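Local coordinates for catalase (Exiguobacterium oxidotolerans, PDB 2J2M), which breaks down hydrogen peroxide to water and oxygen at a buried haem, with a main channel whose bottleneck is related to how it reacts with substrates of different size, at residues Asn130-Phe135 with Leu177-Thr182; Arg170-Asn175 with Asp279-Trp284; Lys192-Ser197 with Glu221-Leu226. One frame throughout, in Å; residues are numbered along the deposited sequence.

Contact 1 of 3, residues Asn130-Phe135 with Leu177-Thr182; sequences NLPVFF and LMHIFT. With HEM (protoporphyrin IX containing Fe), chain E.
His179, on the last full turn of helix 174-180, turns its imidazole onto Pro132 and Val133 of the loop that follows strand 122-129. From its CB, 4.2 Å from Leu131 CD1, the side chain runs with CG anti to the carbonyl carbon (chi1 -66°), which carries the ring to the loop. There CD2 lies 3.8 Å from Pro132 CD, while NE2 meets Pro132 CG at the same distance, the two rings reaching tip to tip. On the same side of the imidazole plane, beside the proline, Val133 CG2 touches ND1 and CE1, 3.6 Å from ND1, the two side chains crossing at about a right angle. The imidazole meets the loop by van der Waals contact, while ND1 is hydrogen-bonded to Asn175 O one turn back. Leu131 CD1 packs on Ile180 CG1 at 3.5 Å, and Leu177 CD1 comes to the edge of the Phe135 ring, in its plane, 3.8 Å from CE2. Between these residues and the haem stands Phe134, a member of the haem pocket: one ring face looks onto the vinyl carbon CAB, and Phe135 CD1 sits over the centre of the opposite face. With the ND1 bond kept inside its own helix, the contact joins helix to haem-lining loop by shape and close packing rather than by directed bonds.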
loop_
_atom_site.group_PDB
_atom_site.type_symbol
_atom_site.label_atom_id
_atom_site.label_comp_id
_atom_site.label_asym_id
_atom_site.label_seq_id
_atom_site.Cartn_x
_atom_site.Cartn_y
_atom_site.Cartn_z
ATOM N N ASN A 130 -15.093 10.598 26.695
ATOM C CA ASN A 130 -15.810 11.392 27.693
ATOM C C ASN A 130 -16.190 10.543 28.900
ATOM O O ASN A 130 -15.988 10.946 30.048
ATOM C CB ASN A 130 -17.015 12.149 27.108
ATOM C CG ASN A 130 -18.040 11.232 26.415
ATOM O OD1 ASN A 130 -17.714 10.158 25.893
ATOM N ND2 ASN A 130 -19.295 11.682 26.401
ATOM N N LEU A 131 -16.680 9.343 28.608
ATOM C CA LEU A 131 -17.186 8.424 29.608
ATOM C C LEU A 131 -16.014 7.780 30.348
ATOM O O LEU A 131 -15.019 7.423 29.722
ATOM C CB LEU A 131 -18.085 7.371 28.948
ATOM C CG LEU A 131 -19.279 7.861 28.119
ATOM C CD1 LEU A 131 -20.123 6.684 27.651
ATOM C CD2 LEU A 131 -20.142 8.873 28.886
ATOM N N PRO A 132 -16.125 7.681 31.684
ATOM C CA PRO A 132 -15.018 7.362 32.574
ATOM C C PRO A 132 -14.672 5.864 32.679
ATOM O O PRO A 132 -13.642 5.526 33.268
ATOM C CB PRO A 132 -15.499 7.917 33.924
ATOM C CG PRO A 132 -16.969 7.691 33.903
ATOM C CD PRO A 132 -17.371 7.916 32.447
ATOM N N VAL A 133 -15.488 4.998 32.070
ATOM C CA VAL A 133 -15.222 3.554 32.069
ATOM C C VAL A 133 -15.336 2.970 30.664
ATOM O O VAL A 133 -15.688 3.706 29.722
ATOM C CB VAL A 133 -16.137 2.800 33.081
ATOM C CG1 VAL A 133 -15.953 3.374 34.485
ATOM C CG2 VAL A 133 -17.600 2.914 32.674
ATOM N N PHE A 134 -15.003 1.672 30.525
ATOM C CA PHE A 134 -15.164 0.942 29.269
ATOM C C PHE A 134 -16.004 -0.336 29.389
ATOM O O PHE A 134 -16.280 -0.811 30.513
ATOM C CB PHE A 134 -13.805 0.644 28.611
ATOM C CG PHE A 134 -13.840 0.711 27.120
ATOM C CD1 PHE A 134 -13.618 -0.421 26.361
ATOM C CD2 PHE A 134 -14.152 1.915 26.469
ATOM C CE1 PHE A 134 -13.647 -0.373 24.942
ATOM C CE2 PHE A 134 -14.220 1.987 25.070
ATOM C CZ PHE A 134 -13.937 0.827 24.297
ATOM N N PHE A 135 -16.418 -0.880 28.240
ATOM C CA PHE A 135 -17.276 -2.071 28.206
ATOM C C PHE A 135 -16.532 -3.331 28.655
ATOM O O PHE A 135 -17.150 -4.256 29.161
ATOM C CB PHE A 135 -17.853 -2.353 26.806
ATOM C CG PHE A 135 -18.603 -1.178 26.147
ATOM C CD1 PHE A 135 -17.912 -0.210 25.411
ATOM C CD2 PHE A 135 -19.984 -1.111 26.191
ATOM C CE1 PHE A 135 -18.577 0.830 24.771
ATOM C CE2 PHE A 135 -20.674 -0.092 25.542
ATOM C CZ PHE A 135 -19.965 0.896 24.826
ATOM N N LEU A 177 -22.589 0.293 30.163
ATOM C CA LEU A 177 -23.979 0.389 29.765
ATOM C C LEU A 177 -24.716 1.419 30.613
ATOM O O LEU A 177 -25.471 2.204 30.059
ATOM C CB LEU A 177 -24.639 -0.990 29.804
ATOM C CG LEU A 177 -24.712 -1.864 28.522
ATOM C CD1 LEU A 177 -23.721 -1.538 27.393
ATOM C CD2 LEU A 177 -24.601 -3.317 28.881
ATOM N N MET A 178 -24.476 1.445 31.935
ATOM C CA MET A 178 -25.083 2.451 32.825
ATOM C C MET A 178 -24.796 3.885 32.407
ATOM O O MET A 178 -25.652 4.744 32.582
ATOM C CB MET A 178 -24.634 2.287 34.276
ATOM C CG MET A 178 -25.144 1.056 34.967
ATOM S SD MET A 178 -26.920 1.057 35.357
ATOM C CE MET A 178 -26.911 -0.486 36.275
ATOM N N HIS A 179 -23.604 4.145 31.867
ATOM C CA HIS A 179 -23.199 5.499 31.445
ATOM C C HIS A 179 -23.700 5.898 30.049
ATOM O O HIS A 179 -24.168 7.013 29.821
ATOM C CB HIS A 179 -21.671 5.602 31.449
ATOM C CG HIS A 179 -21.055 5.489 32.810
ATOM N ND1 HIS A 179 -20.818 4.277 33.420
ATOM C CD2 HIS A 179 -20.640 6.439 33.685
ATOM C CE1 HIS A 179 -20.266 4.480 34.603
ATOM N NE2 HIS A 179 -20.128 5.782 34.779
ATOM N N ILE A 180 -23.590 4.955 29.128
ATOM C CA ILE A 180 -23.772 5.185 27.714
ATOM C C ILE A 180 -25.255 5.386 27.388
ATOM O O ILE A 180 -25.613 6.115 26.450
ATOM C CB ILE A 180 -23.084 4.001 26.909
ATOM C CG1 ILE A 180 -22.155 4.529 25.811
ATOM C CG2 ILE A 180 -24.073 2.953 26.430
ATOM C CD1 ILE A 180 -22.761 4.639 24.458
ATOM N N PHE A 181 -26.122 4.744 28.177
ATOM C CA PHE A 181 -27.564 4.884 27.973
ATOM C C PHE A 181 -28.228 5.952 28.833
ATOM O O PHE A 181 -29.454 6.076 28.807
ATOM C CB PHE A 181 -28.271 3.534 28.078
ATOM C CG PHE A 181 -28.020 2.633 26.899
ATOM C CD1 PHE A 181 -27.116 1.581 26.997
ATOM C CD2 PHE A 181 -28.687 2.839 25.692
ATOM C CE1 PHE A 181 -26.878 0.744 25.919
ATOM C CE2 PHE A 181 -28.456 1.999 24.587
ATOM C CZ PHE A 181 -27.550 0.954 24.702
ATOM N N THR A 182 -27.443 6.735 29.578
ATOM C CA THR A 182 -27.922 8.038 30.037
ATOM C C THR A 182 -27.934 8.961 28.806
ATOM O O THR A 182 -27.568 8.539 27.697
ATOM C CB THR A 182 -27.064 8.683 31.215
ATOM O OG1 THR A 182 -25.741 9.044 30.775
ATOM C CG2 THR A 182 -26.990 7.765 32.438
HETATM C CHA HEM E . -9.104 4.998 18.043
HETATM C CHB HEM E . -10.450 5.801 22.665
HETATM C CHC HEM E . -9.955 1.088 23.567
HETATM C CHD HEM E . -7.981 0.401 19.221
HETATM C C1A HEM E . -9.469 5.645 19.221
HETATM C C2A HEM E . -9.647 7.081 19.422
HETATM C C3A HEM E . -10.021 7.297 20.706
HETATM C C4A HEM E . -10.098 6.014 21.355
HETATM C CMA HEM E . -10.325 8.644 21.407
HETATM C CAA HEM E . -9.448 8.143 18.310
HETATM C CBA HEM E . -8.033 8.726 18.276
HETATM C CGA HEM E . -8.026 9.779 17.190
HETATM O O1A HEM E . -7.354 9.586 16.142
HETATM O O2A HEM E . -8.724 10.814 17.367
HETATM C C1B HEM E . -10.375 4.612 23.340
HETATM C C2B HEM E . -10.484 4.419 24.777
HETATM C C3B HEM E . -10.350 3.111 24.999
HETATM C C4B HEM E . -10.149 2.447 23.734
HETATM C CMB HEM E . -10.670 5.523 25.856
HETATM C CAB HEM E . -10.340 2.389 26.356
HETATM C CBB HEM E . -11.193 2.706 27.324
HETATM C C1C HEM E . -9.296 0.484 22.529
HETATM C C2C HEM E . -8.738 -0.854 22.508
HETATM C C3C HEM E . -8.184 -1.017 21.290
HETATM C C4C HEM E . -8.386 0.196 20.516
HETATM C CMC HEM E . -8.739 -1.882 23.679
HETATM C CAC HEM E . -7.472 -2.272 20.731
HETATM C CBC HEM E . -6.221 -2.586 21.086
HETATM C C1D HEM E . -8.113 1.543 18.463
HETATM C C2D HEM E . -7.670 1.682 17.090
HETATM C C3D HEM E . -8.009 3.126 16.724
HETATM C C4D HEM E . -8.627 3.709 17.910
HETATM C CMD HEM E . -6.952 0.603 16.211
HETATM C CAD HEM E . -7.745 3.834 15.383
HETATM C CBD HEM E . -6.536 4.751 15.584
HETATM C CGD HEM E . -5.973 5.262 14.271
HETATM O O1D HEM E . -6.347 4.787 13.148
HETATM O O2D HEM E . -5.107 6.159 14.355
HETATM N NA HEM E . -9.751 5.040 20.433
HETATM N NB HEM E . -10.177 3.390 22.734
HETATM N NC HEM E . -9.057 1.089 21.307
HETATM N ND HEM E . -8.652 2.743 18.898
HETATM FE FE HEM E . -9.122 3.127 20.909
#

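Contact 2 of 3, residues Arg170-Asn175 with Asp279-Trp284; sequences RPESTN and DATKDW
Asn175 carries its CG anti to the backbone N (chi1 -155°), which sends the carboxamide across to the turn at Thr281, whose own CG2 lies anti to the carbonyl carbon and faces Glu172. Asn175 ND2 donates to Thr281 O over 2.7 Å, with an N-H...O angle of 176°; the acceptor lies in the amide plane, and the donor is tilted 18° from the carbonyl plane. Thr281 CG2 rests 3.2 Å from Glu172 O and is also packed against Glu172 CB and CG. The glutamate is bent at chi2, and its OE1 pairs with Arg170 NH1 at 3.2 Å, on the syn side of the carboxylate. The turn itself is a type I beta turn from Asp279 to Lys282, reinforced by an Asx turn in which Thr281 N donates to Asp279 OD1 at 2.9 Å. Asp279 OD2 receives Lys282 NZ at 2.8 Å from above the carboxylate plane and also pairs with Arg137, a grouping that would probably stabilise its negative charge. A leucine in place of Asn175 would probably leave Thr281 O without this donor and lose the one hydrogen bond between the two segments. Ala424 of helix 422-430 packs on Thr174 and Asn175, which places this part of helix 174-180 between that helix and the loop joining strands 257-265 and 292-302, from which Lys282 reaches Thr418 O.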
loop_
_atom_site.group_PDB
_atom_site.type_symbol
_atom_site.label_atom_id
_atom_site.label_comp_id
_atom_site.label_asym_id
_atom_site.label_seq_id
_atom_site.Cartn_x
_atom_site.Cartn_y
_atom_site.Cartn_z
ATOM N N ARG A 170 -20.834 -10.717 28.029
ATOM C CA ARG A 170 -19.633 -10.128 28.646
ATOM C C ARG A 170 -20.077 -9.161 29.727
ATOM O O ARG A 170 -20.016 -7.936 29.535
ATOM C CB ARG A 170 -18.786 -9.432 27.580
ATOM C CG ARG A 170 -17.867 -10.424 26.827
ATOM C CD ARG A 170 -16.603 -10.643 27.669
ATOM N NE ARG A 170 -16.322 -12.048 27.867
ATOM C CZ ARG A 170 -15.408 -12.546 28.700
ATOM N NH1 ARG A 170 -14.635 -11.766 29.450
ATOM N NH2 ARG A 170 -15.286 -13.857 28.784
ATOM N N PRO A 171 -20.576 -9.706 30.860
ATOM C CA PRO A 171 -21.308 -8.900 31.856
ATOM C C PRO A 171 -20.502 -7.820 32.564
ATOM O O PRO A 171 -21.104 -6.953 33.195
ATOM C CB PRO A 171 -21.848 -9.936 32.862
ATOM C CG PRO A 171 -21.051 -11.179 32.651
ATOM C CD PRO A 171 -20.467 -11.125 31.248
ATOM N N GLU A 172 -19.174 -7.827 32.445
ATOM C CA GLU A 172 -18.367 -6.651 32.878
ATOM C C GLU A 172 -18.768 -5.333 32.182
ATOM O O GLU A 172 -18.418 -4.240 32.642
ATOM C CB GLU A 172 -16.848 -6.893 32.721
ATOM C CG GLU A 172 -16.310 -6.968 31.262
ATOM C CD GLU A 172 -16.370 -8.385 30.681
ATOM O OE1 GLU A 172 -15.552 -8.698 29.780
ATOM O OE2 GLU A 172 -17.213 -9.196 31.135
ATOM N N SER A 173 -19.491 -5.449 31.072
ATOM C CA SER A 173 -19.957 -4.296 30.305
ATOM C C SER A 173 -21.091 -3.518 30.980
ATOM O O SER A 173 -21.477 -2.433 30.502
ATOM C CB SER A 173 -20.456 -4.771 28.961
ATOM O OG SER A 173 -21.651 -5.479 29.194
ATOM N N THR A 174 -21.623 -4.058 32.071
ATOM C CA THR A 174 -22.782 -3.482 32.747
ATOM C C THR A 174 -22.546 -2.010 33.131
ATOM O O THR A 174 -23.304 -1.144 32.739
ATOM C CB THR A 174 -23.178 -4.360 33.973
ATOM O OG1 THR A 174 -23.283 -5.723 33.557
ATOM C CG2 THR A 174 -24.499 -3.955 34.567
ATOM N N ASN A 175 -21.492 -1.738 33.885
ATOM C CA ASN A 175 -21.114 -0.378 34.259
ATOM C C ASN A 175 -21.083 0.648 33.108
ATOM O O ASN A 175 -21.610 1.741 33.255
ATOM C CB ASN A 175 -19.756 -0.399 34.986
ATOM C CG ASN A 175 -19.570 0.780 35.920
ATOM O OD1 ASN A 175 -20.528 1.436 36.297
ATOM N ND2 ASN A 175 -18.329 1.031 36.320
ATOM N N ASP A 279 -8.754 -2.311 36.652
ATOM C CA ASP A 279 -9.868 -2.770 35.805
ATOM C C ASP A 279 -10.510 -1.558 35.076
ATOM O O ASP A 279 -11.063 -0.676 35.714
ATOM C CB ASP A 279 -10.881 -3.551 36.687
ATOM C CG ASP A 279 -12.134 -4.019 35.931
ATOM O OD1 ASP A 279 -12.241 -3.800 34.708
ATOM O OD2 ASP A 279 -13.025 -4.633 36.571
ATOM N N ALA A 280 -10.461 -1.544 33.747
ATOM C CA ALA A 280 -11.031 -0.444 32.943
ATOM C C ALA A 280 -12.578 -0.332 32.910
ATOM O O ALA A 280 -13.151 0.647 32.359
ATOM C CB ALA A 280 -10.474 -0.483 31.539
ATOM N N THR A 281 -13.247 -1.334 33.474
ATOM C CA THR A 281 -14.701 -1.266 33.691
ATOM C C THR A 281 -15.025 -0.536 34.982
ATOM O O THR A 281 -16.214 -0.405 35.338
ATOM C CB THR A 281 -15.373 -2.663 33.729
ATOM O OG1 THR A 281 -14.720 -3.480 34.695
ATOM C CG2 THR A 281 -15.314 -3.374 32.358
ATOM N N LYS A 282 -13.985 -0.034 35.661
ATOM C CA LYS A 282 -14.129 0.595 36.990
ATOM C C LYS A 282 -13.767 2.076 37.008
ATOM O O LYS A 282 -12.800 2.483 36.398
ATOM C CB LYS A 282 -13.293 -0.150 38.050
ATOM C CG LYS A 282 -13.701 -1.624 38.256
ATOM C CD LYS A 282 -15.173 -1.759 38.701
ATOM C CE LYS A 282 -15.603 -3.207 38.958
ATOM N NZ LYS A 282 -15.527 -4.095 37.746
ATOM N N ASP A 283 -14.570 2.862 37.718
ATOM C CA ASP A 283 -14.342 4.292 37.911
ATOM C C ASP A 283 -13.713 4.561 39.283
ATOM O O ASP A 283 -13.768 3.700 40.183
ATOM C CB ASP A 283 -15.647 5.079 37.764
ATOM C CG ASP A 283 -15.419 6.563 37.554
ATOM O OD1 ASP A 283 -14.243 7.003 37.512
ATOM O OD2 ASP A 283 -16.406 7.314 37.411
ATOM N N TRP A 284 -13.074 5.732 39.403
ATOM C CA TRP A 284 -12.515 6.218 40.663
ATOM C C TRP A 284 -13.329 7.419 40.974
ATOM O O TRP A 284 -13.091 8.493 40.405
ATOM C CB TRP A 284 -11.070 6.691 40.538
ATOM C CG TRP A 284 -10.047 5.667 40.268
ATOM C CD1 TRP A 284 -10.240 4.340 39.986
ATOM C CD2 TRP A 284 -8.643 5.891 40.216
ATOM N NE1 TRP A 284 -9.023 3.721 39.761
ATOM C CE2 TRP A 284 -8.028 4.650 39.906
ATOM C CE3 TRP A 284 -7.828 7.014 40.436
ATOM C CZ2 TRP A 284 -6.644 4.514 39.782
ATOM C CZ3 TRP A 284 -6.453 6.877 40.307
ATOM C CH2 TRP A 284 -5.879 5.637 39.979
#

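Contact 3 of 3, residues Lys192-Ser197 with Glu221-Leu226; sequences KMRGSS and EGVHNL
The backbones at Lys192 and Val223 meet where Lys192-Arg194 runs almost perpendicular to Glu221-His224, the end-to-end directions being 89° apart. A single hydrogen bond links them, from His224 N to Lys192 O at 2.9 Å, with an N-H...O angle of 164°. The same oxygen receives a CA-H...O contact from Val223 CA, while Lys192 CA makes another to Gly222 O at 3.3 Å. Gly222 has positive phi (80°), and at its backbone angles a CB would be jammed against the carbonyl O of Glu221. Lys192 leaves with CG anti to the carbonyl carbon and then runs extended, its CD lying 3.6 Å from His224 CD2 as the two side chains cross at a slant. Glu221 CB lies 4.2 Å from Lys192 CG. Farther along, Arg194 CG touches Val223 CG2 at 4.1 Å, while its guanidinium NE forms a salt bridge with Glu184. Lys192 NZ stays 6.2 Å from Glu221 OE1, too far for a salt bridge, though the opposite charges would probably attract weakly. Across this surface crossing, attachment rests on main-chain atoms and on carbon-to-carbon packing of largely polar side chains, with charge playing at most a secondary part.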
loop_
_atom_site.group_PDB
_atom_site.type_symbol
_atom_site.label_atom_id
_atom_site.label_comp_id
_atom_site.label_asym_id
_atom_site.label_seq_id
_atom_site.Cartn_x
_atom_site.Cartn_y
_atom_site.Cartn_z
ATOM N N LYS A 192 -18.880 20.689 24.701
ATOM C CA LYS A 192 -19.732 20.550 25.876
ATOM C C LYS A 192 -19.708 19.141 26.461
ATOM O O LYS A 192 -20.741 18.597 26.841
ATOM C CB LYS A 192 -21.150 20.989 25.547
ATOM C CG LYS A 192 -21.206 22.431 25.092
ATOM C CD LYS A 192 -22.625 22.961 25.028
ATOM C CE LYS A 192 -22.606 24.369 24.427
ATOM N NZ LYS A 192 -23.993 24.839 24.197
ATOM N N MET A 193 -18.513 18.575 26.540
ATOM C CA MET A 193 -18.306 17.241 27.081
ATOM C C MET A 193 -17.010 17.181 27.871
ATOM O O MET A 193 -16.099 18.005 27.692
ATOM C CB MET A 193 -18.250 16.206 25.954
ATOM C CG MET A 193 -16.905 16.129 25.242
ATOM S SD MET A 193 -17.028 15.081 23.792
ATOM C CE MET A 193 -15.309 15.124 23.194
ATOM N N ARG A 194 -16.927 16.179 28.732
ATOM C CA ARG A 194 -15.748 15.965 29.556
ATOM C C ARG A 194 -14.792 14.992 28.868
ATOM O O ARG A 194 -15.088 14.480 27.764
ATOM C CB ARG A 194 -16.170 15.455 30.954
ATOM C CG ARG A 194 -17.222 14.329 30.933
ATOM C CD ARG A 194 -17.074 13.398 32.120
ATOM N NE ARG A 194 -18.232 12.503 32.247
ATOM C CZ ARG A 194 -18.422 11.637 33.245
ATOM N NH1 ARG A 194 -19.530 10.890 33.266
ATOM N NH2 ARG A 194 -17.514 11.522 34.226
ATOM N N GLY A 195 -13.641 14.752 29.513
ATOM C CA GLY A 195 -12.661 13.768 29.047
ATOM C C GLY A 195 -12.203 12.902 30.205
ATOM O O GLY A 195 -12.231 13.349 31.362
ATOM N N SER A 196 -11.777 11.667 29.898
ATOM C CA SER A 196 -11.384 10.697 30.910
ATOM C C SER A 196 -10.267 9.802 30.375
ATOM O O SER A 196 -10.376 9.284 29.261
ATOM C CB SER A 196 -12.590 9.828 31.289
ATOM O OG SER A 196 -13.692 10.628 31.660
ATOM N N SER A 197 -9.187 9.620 31.138
ATOM C CA SER A 197 -8.151 8.663 30.701
ATOM C C SER A 197 -8.718 7.252 30.665
ATOM O O SER A 197 -8.245 6.395 29.912
ATOM C CB SER A 197 -6.924 8.714 31.599
ATOM O OG SER A 197 -7.277 8.518 32.948
ATOM N N GLU A 221 -17.429 25.182 29.429
ATOM C CA GLU A 221 -18.811 25.303 28.921
ATOM C C GLU A 221 -19.810 24.354 29.600
ATOM O O GLU A 221 -21.008 24.416 29.308
ATOM C CB GLU A 221 -18.882 25.060 27.400
ATOM C CG GLU A 221 -17.892 25.843 26.542
ATOM C CD GLU A 221 -18.151 27.351 26.525
ATOM O OE1 GLU A 221 -19.240 27.779 26.935
ATOM O OE2 GLU A 221 -17.255 28.119 26.098
ATOM N N GLY A 222 -19.338 23.480 30.486
ATOM C CA GLY A 222 -20.214 22.490 31.106
ATOM C C GLY A 222 -20.493 21.287 30.208
ATOM O O GLY A 222 -20.337 21.357 28.982
ATOM N N VAL A 223 -20.877 20.178 30.836
ATOM C CA VAL A 223 -21.382 18.984 30.159
ATOM C C VAL A 223 -22.840 19.199 29.732
ATOM O O VAL A 223 -23.728 19.349 30.584
ATOM C CB VAL A 223 -21.337 17.728 31.106
ATOM C CG1 VAL A 223 -22.016 16.502 30.437
ATOM C CG2 VAL A 223 -19.907 17.409 31.515
ATOM N N HIS A 224 -23.093 19.218 28.426
ATOM C CA HIS A 224 -24.461 19.344 27.933
ATOM C C HIS A 224 -24.804 18.208 26.955
ATOM O O HIS A 224 -24.064 17.942 26.020
ATOM C CB HIS A 224 -24.685 20.722 27.304
ATOM C CG HIS A 224 -24.528 21.859 28.272
ATOM N ND1 HIS A 224 -25.555 22.294 29.087
ATOM C CD2 HIS A 224 -23.462 22.650 28.553
ATOM C CE1 HIS A 224 -25.127 23.303 29.829
ATOM N NE2 HIS A 224 -23.863 23.544 29.517
ATOM N N ASN A 225 -25.921 17.537 27.193
ATOM C CA ASN A 225 -26.294 16.357 26.432
ATOM C C ASN A 225 -27.589 16.565 25.657
ATOM O O ASN A 225 -28.308 17.545 25.885
ATOM C CB ASN A 225 -26.468 15.163 27.376
ATOM C CG ASN A 225 -25.271 14.961 28.307
ATOM O OD1 ASN A 225 -25.431 14.898 29.538
ATOM N ND2 ASN A 225 -24.069 14.856 27.730
ATOM N N LEU A 226 -27.891 15.629 24.754
ATOM C CA LEU A 226 -29.162 15.634 24.042
ATOM C C LEU A 226 -29.963 14.412 24.455
ATOM O O LEU A 226 -29.392 13.327 24.610
ATOM C CB LEU A 226 -28.939 15.623 22.524
ATOM C CG LEU A 226 -28.057 16.746 21.955
ATOM C CD1 LEU A 226 -27.808 16.577 20.452
ATOM C CD2 LEU A 226 -28.648 18.137 22.288
#

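Contacts 1 and 2 are buried and share helix 174-180, whereas contact 3 lies at the surface, where loops cross beside strand 195-196. Contact 1 is apolar; contact 2 adds one straight side-chain hydrogen bond and an internal network of charges; contact 3 depends on a main-chain bond. The first two touch directly, Phe134 N lying 2.8 Å from Ala280 O in a probable hydrogen bond, so the haem-lining loop is tied to both the helix and the 279-284 turn. Contact 1 also meets contact 3, through Asn130 O and Ser196 OG, a probable hydrogen bond. Contacts 2 and 3 do not touch, their centres being about 20 Å apart, and segment 130-135 bridges them.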